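Local coordinates for protein esterase (Rhizomucor miehei CAU432, PDB 4WY8) that hydrolyses carboxylic esters, as a fungal carboxylesterase of the alpha/beta hydrolase superfamily, at residues I14-P27 with N210-H224. Sequence-based numbering, arbitrary orientation.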
ATOM      1  N   ILE A  14      14.731 -12.985 -10.255  1.00 33.92           N
ATOM      2  CA  ILE A  14      13.717 -13.503 -11.165  1.00 34.84           C
ATOM      3  C   ILE A  14      13.919 -12.952 -12.570  1.00 34.77           C
ATOM      4  O   ILE A  14      13.908 -13.697 -13.552  1.00 44.31           O
ATOM      5  CB  ILE A  14      12.284 -13.158 -10.715  1.00 36.81           C
ATOM      6  CG1 ILE A  14      11.937 -13.859  -9.390  1.00 30.55           C
ATOM      7  CG2 ILE A  14      11.291 -13.460 -11.862  1.00 30.17           C
ATOM      8  CD1 ILE A  14      11.833 -15.390  -9.489  1.00 27.05           C
ATOM      9  N   ALA A  15      14.139 -11.649 -12.660  1.00 31.76           N
ATOM     10  CA  ALA A  15      14.290 -11.018 -13.961  1.00 39.29           C
ATOM     11  C   ALA A  15      15.436 -11.656 -14.749  1.00 41.06           C
ATOM     12  O   ALA A  15      15.314 -11.876 -15.954  1.00 41.62           O
ATOM     13  CB  ALA A  15      14.519  -9.522 -13.802  1.00 32.90           C
ATOM     14  N   ASP A  16      16.547 -11.946 -14.076  1.00 45.94           N
ATOM     15  CA  ASP A  16      17.698 -12.524 -14.777  1.00 45.66           C
ATOM     16  C   ASP A  16      17.539 -14.032 -15.007  1.00 46.10           C
ATOM     17  O   ASP A  16      18.142 -14.603 -15.910  1.00 52.22           O
ATOM     18  CB  ASP A  16      18.968 -12.229 -13.990  1.00 43.87           C
ATOM     19  CG  ASP A  16      19.166 -10.744 -13.779  1.00 41.57           C
ATOM     20  OD1 ASP A  16      18.468  -9.959 -14.452  1.00 50.75           O
ATOM     21  OD2 ASP A  16      20.005 -10.356 -12.946  1.00 38.27           O
ATOM     22  N   ALA A  17      16.705 -14.666 -14.194  1.00 44.82           N
ATOM     23  CA  ALA A  17      16.491 -16.105 -14.284  1.00 51.50           C
ATOM     24  C   ALA A  17      15.710 -16.483 -15.534  1.00 60.05           C
ATOM     25  O   ALA A  17      15.933 -17.553 -16.106  1.00 62.77           O
ATOM     26  CB  ALA A  17      15.767 -16.614 -13.051  1.00 45.58           C
ATOM     27  N   ALA A  18      14.780 -15.616 -15.938  1.00 61.31           N
ATOM     28  CA  ALA A  18      13.953 -15.871 -17.115  1.00 65.10           C
ATOM     29  C   ALA A  18      14.829 -16.007 -18.355  1.00 67.40           C
ATOM     30  O   ALA A  18      15.279 -15.009 -18.931  1.00 62.00           O
ATOM     31  CB  ALA A  18      12.917 -14.751 -17.295  1.00 55.42           C
ATOM     32  N   THR A  19      15.057 -17.258 -18.754  1.00 71.04           N
ATOM     33  CA  THR A  19      16.015 -17.576 -19.804  1.00 65.13           C
ATOM     34  C   THR A  19      15.496 -18.656 -20.750  1.00 66.02           C
ATOM     35  O   THR A  19      16.190 -19.639 -21.014  1.00 72.34           O
ATOM     36  CB  THR A  19      17.358 -18.045 -19.194  1.00 63.88           C
ATOM     37  OG1 THR A  19      17.093 -18.900 -18.074  1.00 65.94           O
ATOM     38  CG2 THR A  19      18.195 -16.857 -18.719  1.00 62.31           C
ATOM     39  N   ILE A  20      14.290 -18.466 -21.271  1.00 59.32           N
ATOM     40  CA  ILE A  20      13.712 -19.391 -22.244  1.00 56.50           C
ATOM     41  C   ILE A  20      12.508 -18.716 -22.888  1.00 55.81           C
ATOM     42  O   ILE A  20      11.678 -18.118 -22.202  1.00 61.19           O
ATOM     43  CB  ILE A  20      13.299 -20.729 -21.600  1.00 57.29           C
ATOM     44  CG1 ILE A  20      12.299 -21.467 -22.498  1.00 55.46           C
ATOM     45  CG2 ILE A  20      12.734 -20.499 -20.204  1.00 60.49           C
ATOM     46  CD1 ILE A  20      11.694 -22.712 -21.873  1.00 51.89           C
ATOM     47  N   ASP A  21      12.427 -18.795 -24.211  1.00 50.90           N
ATOM     48  CA  ASP A  21      11.336 -18.149 -24.919  1.00 40.91           C
ATOM     49  C   ASP A  21      10.117 -19.052 -24.999  1.00 38.57           C
ATOM     50  O   ASP A  21      10.105 -20.022 -25.767  1.00 36.85           O
ATOM     51  CB  ASP A  21      11.780 -17.729 -26.320  1.00 44.73           C
ATOM     52  CG  ASP A  21      10.821 -16.739 -26.958  1.00 44.35           C
ATOM     53  OD1 ASP A  21       9.732 -16.502 -26.371  1.00 41.69           O
ATOM     54  OD2 ASP A  21      11.164 -16.178 -28.024  1.00 37.85           O
ATOM     55  N   SER A  22       9.081 -18.730 -24.231  1.00 34.20           N
ATOM     56  CA  SER A  22       7.863 -19.530 -24.288  1.00 33.31           C
ATOM     57  C   SER A  22       7.108 -19.334 -25.606  1.00 30.11           C
ATOM     58  O   SER A  22       6.328 -20.205 -26.001  1.00 28.55           O
ATOM     59  CB  SER A  22       6.927 -19.208 -23.117  1.00 30.84           C
ATOM     60  OG  SER A  22       7.419 -19.724 -21.894  1.00 35.29           O
ATOM     61  N   THR A  23       7.330 -18.208 -26.279  1.00 24.17           N
ATOM     62  CA  THR A  23       6.602 -17.926 -27.513  1.00 32.00           C
ATOM     63  C   THR A  23       7.037 -18.861 -28.639  1.00 34.00           C
ATOM     64  O   THR A  23       6.435 -18.845 -29.718  1.00 35.66           O
ATOM     65  CB  THR A  23       6.758 -16.450 -27.992  1.00 27.58           C
ATOM     66  OG1 THR A  23       8.083 -16.208 -28.472  1.00 31.69           O
ATOM     67  CG2 THR A  23       6.407 -15.469 -26.871  1.00 27.95           C
ATOM     68  N   GLN A  24       8.088 -19.653 -28.407  1.00 29.18           N
ATOM     69  CA  GLN A  24       8.594 -20.563 -29.436  1.00 30.33           C
ATOM     70  C   GLN A  24       7.976 -21.948 -29.312  1.00 36.41           C
ATOM     71  O   GLN A  24       8.260 -22.844 -30.118  1.00 31.70           O
ATOM     72  CB  GLN A  24      10.116 -20.688 -29.363  1.00 31.87           C
ATOM     73  CG  GLN A  24      10.850 -19.391 -29.554  1.00 33.86           C
ATOM     74  CD  GLN A  24      10.377 -18.673 -30.787  1.00 40.63           C
ATOM     75  OE1 GLN A  24      10.672 -19.084 -31.910  1.00 43.32           O
ATOM     76  NE2 GLN A  24       9.630 -17.592 -30.592  1.00 49.14           N
ATOM     77  N   TYR A  25       7.154 -22.130 -28.284  1.00 31.43           N
ATOM     78  CA  TYR A  25       6.571 -23.429 -28.015  1.00 27.75           C
ATOM     79  C   TYR A  25       5.051 -23.417 -28.038  1.00 27.59           C
ATOM     80  O   TYR A  25       4.432 -22.375 -27.852  1.00 33.40           O
ATOM     81  CB  TYR A  25       7.094 -23.921 -26.662  1.00 32.98           C
ATOM     82  CG  TYR A  25       8.575 -24.207 -26.709  1.00 34.01           C
ATOM     83  CD1 TYR A  25       9.501 -23.249 -26.312  1.00 36.71           C
ATOM     84  CD2 TYR A  25       9.042 -25.415 -27.196  1.00 32.18           C
ATOM     85  CE1 TYR A  25      10.855 -23.500 -26.374  1.00 40.64           C
ATOM     86  CE2 TYR A  25      10.383 -25.678 -27.257  1.00 43.15           C
ATOM     87  CZ  TYR A  25      11.289 -24.719 -26.848  1.00 40.77           C
ATOM     88  OH  TYR A  25      12.638 -25.000 -26.917  1.00 43.59           O
ATOM     89  N   PRO A  26       4.441 -24.585 -28.266  1.00 26.50           N
ATOM     90  CA  PRO A  26       2.989 -24.733 -28.115  1.00 28.83           C
ATOM     91  C   PRO A  26       2.547 -24.611 -26.648  1.00 30.31           C
ATOM     92  O   PRO A  26       3.280 -25.040 -25.741  1.00 29.12           O
ATOM     93  CB  PRO A  26       2.718 -26.149 -28.627  1.00 31.37           C
ATOM     94  CG  PRO A  26       3.953 -26.531 -29.420  1.00 33.68           C
ATOM     95  CD  PRO A  26       5.082 -25.814 -28.768  1.00 31.33           C
ATOM     96  N   PRO A  27       1.367 -24.020 -26.415  1.00 24.80           N
ATOM     97  CA  PRO A  27       0.879 -23.799 -25.044  1.00 25.87           C
ATOM     98  C   PRO A  27       0.883 -25.028 -24.107  1.00 28.33           C
ATOM     99  O   PRO A  27       1.224 -24.817 -22.936  1.00 22.58           O
ATOM    100  CB  PRO A  27      -0.539 -23.270 -25.276  1.00 24.33           C
ATOM    101  CG  PRO A  27      -0.379 -22.447 -26.568  1.00 21.92           C
ATOM    102  CD  PRO A  27       0.569 -23.279 -27.417  1.00 23.17           C
ATOM    103  N   ASN A 210      13.701  -7.981 -20.481  1.00 21.12           N
ATOM    104  CA  ASN A 210      14.505  -8.262 -19.276  1.00 23.69           C
ATOM    105  C   ASN A 210      13.833  -7.987 -17.926  1.00 23.16           C
ATOM    106  O   ASN A 210      14.514  -7.910 -16.896  1.00 27.27           O
ATOM    107  CB  ASN A 210      15.815  -7.483 -19.332  1.00 26.01           C
ATOM    108  CG  ASN A 210      16.608  -7.784 -20.581  1.00 24.93           C
ATOM    109  OD1 ASN A 210      16.785  -8.951 -20.950  1.00 29.09           O
ATOM    110  ND2 ASN A 210      17.075  -6.739 -21.249  1.00 24.00           N
ATOM    111  N   TYR A 211      12.509  -7.881 -17.904  1.00 20.84           N
ATOM    112  CA  TYR A 211      11.794  -7.815 -16.625  1.00 20.22           C
ATOM    113  C   TYR A 211      10.699  -8.882 -16.498  1.00 26.26           C
ATOM    114  O   TYR A 211       9.582  -8.606 -15.992  1.00 18.16           O
ATOM    115  CB  TYR A 211      11.195  -6.431 -16.440  1.00 18.80           C
ATOM    116  CG  TYR A 211      12.211  -5.300 -16.361  1.00 18.61           C
ATOM    117  CD1 TYR A 211      12.785  -4.944 -15.155  1.00 22.63           C
ATOM    118  CD2 TYR A 211      12.583  -4.588 -17.509  1.00 19.23           C
ATOM    119  CE1 TYR A 211      13.699  -3.878 -15.073  1.00 24.69           C
ATOM    120  CE2 TYR A 211      13.498  -3.543 -17.449  1.00 20.81           C
ATOM    121  CZ  TYR A 211      14.054  -3.196 -16.225  1.00 25.31           C
ATOM    122  OH  TYR A 211      14.959  -2.159 -16.143  1.00 27.49           O
ATOM    123  N   TYR A 212      11.041 -10.089 -16.968  1.00 21.74           N
ATOM    124  CA  TYR A 212      10.229 -11.300 -16.840  1.00 23.02           C
ATOM    125  C   TYR A 212       8.975 -11.287 -17.714  1.00 19.81           C
ATOM    126  O   TYR A 212       8.853 -12.116 -18.613  1.00 23.43           O
ATOM    127  CB  TYR A 212       9.874 -11.520 -15.362  1.00 26.74           C
ATOM    128  CG  TYR A 212       9.146 -12.807 -15.064  1.00 28.83           C
ATOM    129  CD1 TYR A 212       9.804 -14.031 -15.138  1.00 35.32           C
ATOM    130  CD2 TYR A 212       7.800 -12.801 -14.701  1.00 29.36           C
ATOM    131  CE1 TYR A 212       9.143 -15.221 -14.864  1.00 32.05           C
ATOM    132  CE2 TYR A 212       7.128 -13.987 -14.429  1.00 33.60           C
ATOM    133  CZ  TYR A 212       7.806 -15.191 -14.509  1.00 30.30           C
ATOM    134  OH  TYR A 212       7.143 -16.365 -14.246  1.00 32.15           O
ATOM    135  N   LEU A 213       8.042 -10.373 -17.469  1.00 19.14           N
ATOM    136  CA  LEU A 213       6.931 -10.177 -18.406  1.00 16.68           C
ATOM    137  C   LEU A 213       7.408  -9.235 -19.501  1.00 18.22           C
ATOM    138  O   LEU A 213       7.783  -8.113 -19.207  1.00 21.42           O
ATOM    139  CB  LEU A 213       5.676  -9.604 -17.726  1.00 15.29           C
ATOM    140  CG  LEU A 213       4.509  -9.300 -18.706  1.00 16.54           C
ATOM    141  CD1 LEU A 213       4.005 -10.581 -19.367  1.00 11.65           C
ATOM    142  CD2 LEU A 213       3.336  -8.602 -18.008  1.00 14.77           C
ATOM    143  N   THR A 214       7.391  -9.681 -20.749  1.00 15.51           N
ATOM    144  CA  THR A 214       7.908  -8.881 -21.854  1.00 15.77           C
ATOM    145  C   THR A 214       6.776  -8.469 -22.799  1.00 15.61           C
ATOM    146  O   THR A 214       5.685  -9.039 -22.754  1.00 14.49           O
ATOM    147  CB  THR A 214       8.957  -9.678 -22.647  1.00 15.38           C
ATOM    148  OG1 THR A 214       8.334 -10.852 -23.174  1.00 12.29           O
ATOM    149  CG2 THR A 214      10.089 -10.127 -21.726  1.00 16.65           C
ATOM    150  N   ARG A 215       7.047  -7.502 -23.666  1.00 12.84           N
ATOM    151  CA  ARG A 215       6.088  -7.101 -24.677  1.00 12.28           C
ATOM    152  C   ARG A 215       5.801  -8.280 -25.585  1.00 15.20           C
ATOM    153  O   ARG A 215       4.645  -8.580 -25.902  1.00 16.69           O
ATOM    154  CB  ARG A 215       6.635  -5.941 -25.488  1.00 14.68           C
ATOM    155  CG  ARG A 215       5.844  -5.587 -26.738  1.00 18.00           C
ATOM    156  CD  ARG A 215       6.685  -4.682 -27.650  1.00 16.85           C
ATOM    157  NE  ARG A 215       6.567  -3.283 -27.279  1.00 23.88           N
ATOM    158  CZ  ARG A 215       7.572  -2.407 -27.284  1.00 24.65           C
ATOM    159  NH1 ARG A 215       8.794  -2.776 -27.640  1.00 25.58           N
ATOM    160  NH2 ARG A 215       7.352  -1.153 -26.913  1.00 24.84           N
ATOM    161  N   LYS A 216       6.855  -8.996 -25.950  1.00 13.85           N
ATOM    162  CA  LYS A 216       6.722 -10.149 -26.822  1.00 16.77           C
ATOM    163  C   LYS A 216       5.703 -11.152 -26.283  1.00 13.62           C
ATOM    164  O   LYS A 216       4.828 -11.655 -27.005  1.00 14.21           O
ATOM    165  CB  LYS A 216       8.091 -10.801 -26.997  1.00 23.44           C
ATOM    166  CG  LYS A 216       8.162 -11.686 -28.201  1.00 30.04           C
ATOM    167  CD  LYS A 216       9.569 -12.197 -28.445  1.00 35.40           C
ATOM    168  CE  LYS A 216       9.651 -12.738 -29.869  1.00 44.54           C
ATOM    169  NZ  LYS A 216       8.433 -13.556 -30.209  1.00 40.41           N
ATOM    170  N   LEU A 217       5.853 -11.460 -25.003  1.00 11.65           N
ATOM    171  CA  LEU A 217       4.952 -12.345 -24.298  1.00 13.44           C
ATOM    172  C   LEU A 217       3.509 -11.780 -24.256  1.00 13.33           C
ATOM    173  O   LEU A 217       2.545 -12.512 -24.462  1.00 13.58           O
ATOM    174  CB  LEU A 217       5.503 -12.594 -22.895  1.00 13.50           C
ATOM    175  CG  LEU A 217       5.222 -13.937 -22.249  1.00 19.58           C
ATOM    176  CD1 LEU A 217       5.546 -15.064 -23.201  1.00 16.42           C
ATOM    177  CD2 LEU A 217       6.081 -14.045 -21.004  1.00 23.47           C
ATOM    178  N   MET A 218       3.356 -10.480 -24.026  1.00 15.82           N
ATOM    179  CA  MET A 218       2.011  -9.903 -24.005  1.00 14.18           C
ATOM    180  C   MET A 218       1.339 -10.081 -25.377  1.00 15.81           C
ATOM    181  O   MET A 218       0.166 -10.458 -25.454  1.00 12.68           O
ATOM    182  CB  MET A 218       2.054  -8.421 -23.600  1.00 11.36           C
ATOM    183  CG  MET A 218       2.158  -8.188 -22.078  1.00 14.61           C
ATOM    184  SD  MET A 218       0.889  -9.076 -21.121  1.00 13.89           S
ATOM    185  CE  MET A 218      -0.617  -8.418 -21.861  1.00 15.63           C
ATOM    186  N   VAL A 219       2.104  -9.869 -26.450  1.00 13.76           N
ATOM    187  CA  VAL A 219       1.597 -10.038 -27.803  1.00 12.12           C
ATOM    188  C   VAL A 219       1.173 -11.469 -28.056  1.00 14.48           C
ATOM    189  O   VAL A 219       0.089 -11.729 -28.588  1.00 15.18           O
ATOM    190  CB  VAL A 219       2.660  -9.608 -28.850  1.00 19.92           C
ATOM    191  CG1 VAL A 219       2.253 -10.036 -30.268  1.00 13.43           C
ATOM    192  CG2 VAL A 219       2.872  -8.100 -28.769  1.00 12.61           C
ATOM    193  N   TRP A 220       2.020 -12.402 -27.645  1.00 11.77           N
ATOM    194  CA  TRP A 220       1.693 -13.811 -27.757  1.00 12.07           C
ATOM    195  C   TRP A 220       0.382 -14.193 -27.009  1.00 16.18           C
ATOM    196  O   TRP A 220      -0.514 -14.897 -27.540  1.00 17.93           O
ATOM    197  CB  TRP A 220       2.889 -14.593 -27.239  1.00 13.97           C
ATOM    198  CG  TRP A 220       2.854 -16.065 -27.403  1.00 16.82           C
ATOM    199  CD1 TRP A 220       3.048 -16.772 -28.561  1.00 17.56           C
ATOM    200  CD2 TRP A 220       2.690 -17.032 -26.361  1.00 17.28           C
ATOM    201  NE1 TRP A 220       2.988 -18.119 -28.298  1.00 16.65           N
ATOM    202  CE2 TRP A 220       2.772 -18.306 -26.958  1.00 18.11           C
ATOM    203  CE3 TRP A 220       2.478 -16.944 -24.979  1.00 18.85           C
ATOM    204  CZ2 TRP A 220       2.629 -19.486 -26.223  1.00 17.78           C
ATOM    205  CZ3 TRP A 220       2.348 -18.110 -24.246  1.00 19.74           C
ATOM    206  CH2 TRP A 220       2.423 -19.372 -24.871  1.00 21.17           C
ATOM    207  N   PHE A 221       0.273 -13.714 -25.777  1.00 11.88           N
ATOM    208  CA  PHE A 221      -0.926 -13.917 -24.971  1.00 13.83           C
ATOM    209  C   PHE A 221      -2.184 -13.385 -25.667  1.00 13.68           C
ATOM    210  O   PHE A 221      -3.167 -14.101 -25.851  1.00 12.90           O
ATOM    211  CB  PHE A 221      -0.774 -13.212 -23.634  1.00 12.80           C
ATOM    212  CG  PHE A 221       0.169 -13.887 -22.682  1.00 12.64           C
ATOM    213  CD1 PHE A 221       0.277 -15.269 -22.648  1.00 10.27           C
ATOM    214  CD2 PHE A 221       0.894 -13.127 -21.767  1.00 11.30           C
ATOM    215  CE1 PHE A 221       1.124 -15.877 -21.736  1.00 15.18           C
ATOM    216  CE2 PHE A 221       1.732 -13.717 -20.850  1.00  9.93           C
ATOM    217  CZ  PHE A 221       1.849 -15.089 -20.821  1.00 13.76           C
ATOM    218  N   PHE A 222      -2.143 -12.120 -26.058  1.00 12.54           N
ATOM    219  CA  PHE A 222      -3.282 -11.509 -26.744  1.00 16.25           C
ATOM    220  C   PHE A 222      -3.652 -12.251 -28.051  1.00 19.72           C
ATOM    221  O   PHE A 222      -4.845 -12.435 -28.365  1.00 15.25           O
ATOM    222  CB  PHE A 222      -2.965 -10.047 -27.052  1.00 13.19           C
ATOM    223  CG  PHE A 222      -3.606  -9.051 -26.095  1.00 18.22           C
ATOM    224  CD1 PHE A 222      -4.946  -8.682 -26.235  1.00 19.05           C
ATOM    225  CD2 PHE A 222      -2.856  -8.457 -25.085  1.00 18.18           C
ATOM    226  CE1 PHE A 222      -5.540  -7.744 -25.363  1.00 21.55           C
ATOM    227  CE2 PHE A 222      -3.432  -7.521 -24.207  1.00 18.46           C
ATOM    228  CZ  PHE A 222      -4.782  -7.166 -24.347  1.00 15.08           C
ATOM    229  N   ASP A 223      -2.636 -12.708 -28.791  1.00 16.07           N
ATOM    230  CA  ASP A 223      -2.887 -13.387 -30.061  1.00 18.57           C
ATOM    231  C   ASP A 223      -3.571 -14.731 -29.824  1.00 16.54           C
ATOM    232  O   ASP A 223      -4.420 -15.143 -30.610  1.00 16.06           O
ATOM    233  CB  ASP A 223      -1.593 -13.575 -30.865  1.00 20.84           C
ATOM    234  CG  ASP A 223      -1.174 -12.313 -31.590  1.00 21.39           C
ATOM    235  OD1 ASP A 223      -2.040 -11.437 -31.800  1.00 28.41           O
ATOM    236  OD2 ASP A 223       0.023 -12.192 -31.942  1.00 23.59           O
ATOM    237  N   HIS A 224      -3.206 -15.428 -28.753  1.00 15.19           N
ATOM    238  CA  HIS A 224      -3.963 -16.648 -28.427  1.00 16.13           C
ATOM    239  C   HIS A 224      -5.384 -16.379 -27.886  1.00 16.12           C
ATOM    240  O   HIS A 224      -6.307 -17.153 -28.154  1.00 13.41           O
ATOM    241  CB  HIS A 224      -3.213 -17.514 -27.410  1.00 15.79           C
ATOM    242  CG  HIS A 224      -2.067 -18.291 -27.989  1.00 22.75           C
ATOM    243  ND1 HIS A 224      -2.217 -19.180 -29.035  1.00 22.58           N
ATOM    244  CD2 HIS A 224      -0.762 -18.352 -27.633  1.00 20.58           C
ATOM    245  CE1 HIS A 224      -1.052 -19.738 -29.311  1.00 19.61           C
ATOM    246  NE2 HIS A 224      -0.150 -19.247 -28.479  1.00 23.91           N
TER
HETATM  247  O   HOH W   1      13.486 -11.140 -17.830  1.00 32.14           O
HETATM  248  O   HOH W   2      17.240  -9.069 -16.677  1.00 34.12           O
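T23 lies against W220 through carbon: its CA stands 3.8 Å from the centroid of the indole five-membered ring, 13° off the normal, and its CG2 comes within 3.6 Å of W220 CG over the same ring. With chi1 at -173° the indole swings away from the W220 backbone N and leaves helix 215-225 toward the 3-10 turn 22-24. H224 CD2 backs the opposite indole face, so the ring is sandwiched. Further along, P27 CG sits over the imidazole face of H224, 4.1 Å from its centroid. At the other end, I14 CG2 lies over the Y212 ring, 29° off the normal, while A18 CB meets that ring at its edge.

Among the polar contacts, K216 NZ donates to T23 OG1 (3.2 Å), its chain bending only at chi4. That hydroxyl donates in turn to D21 OD1 (2.7 Å), which also accepts from T23 N, closing an Asx turn; both donors approach from one face of the carboxylate. D21 OD2 is 4.4 Å from K216 NZ, too far for a salt bridge, though the charges probably attract. Water 1 links A15 O to Y212 N.

The Y212 side chain comes close to, but does not contact, what is probably the catalytic triad S164, H291 and D261. In this surface contact the N-terminal segment packs on loop 210-214 and helix 215-225, together probably forming part of a cap as in hormone-sensitive-lipase-like esterases.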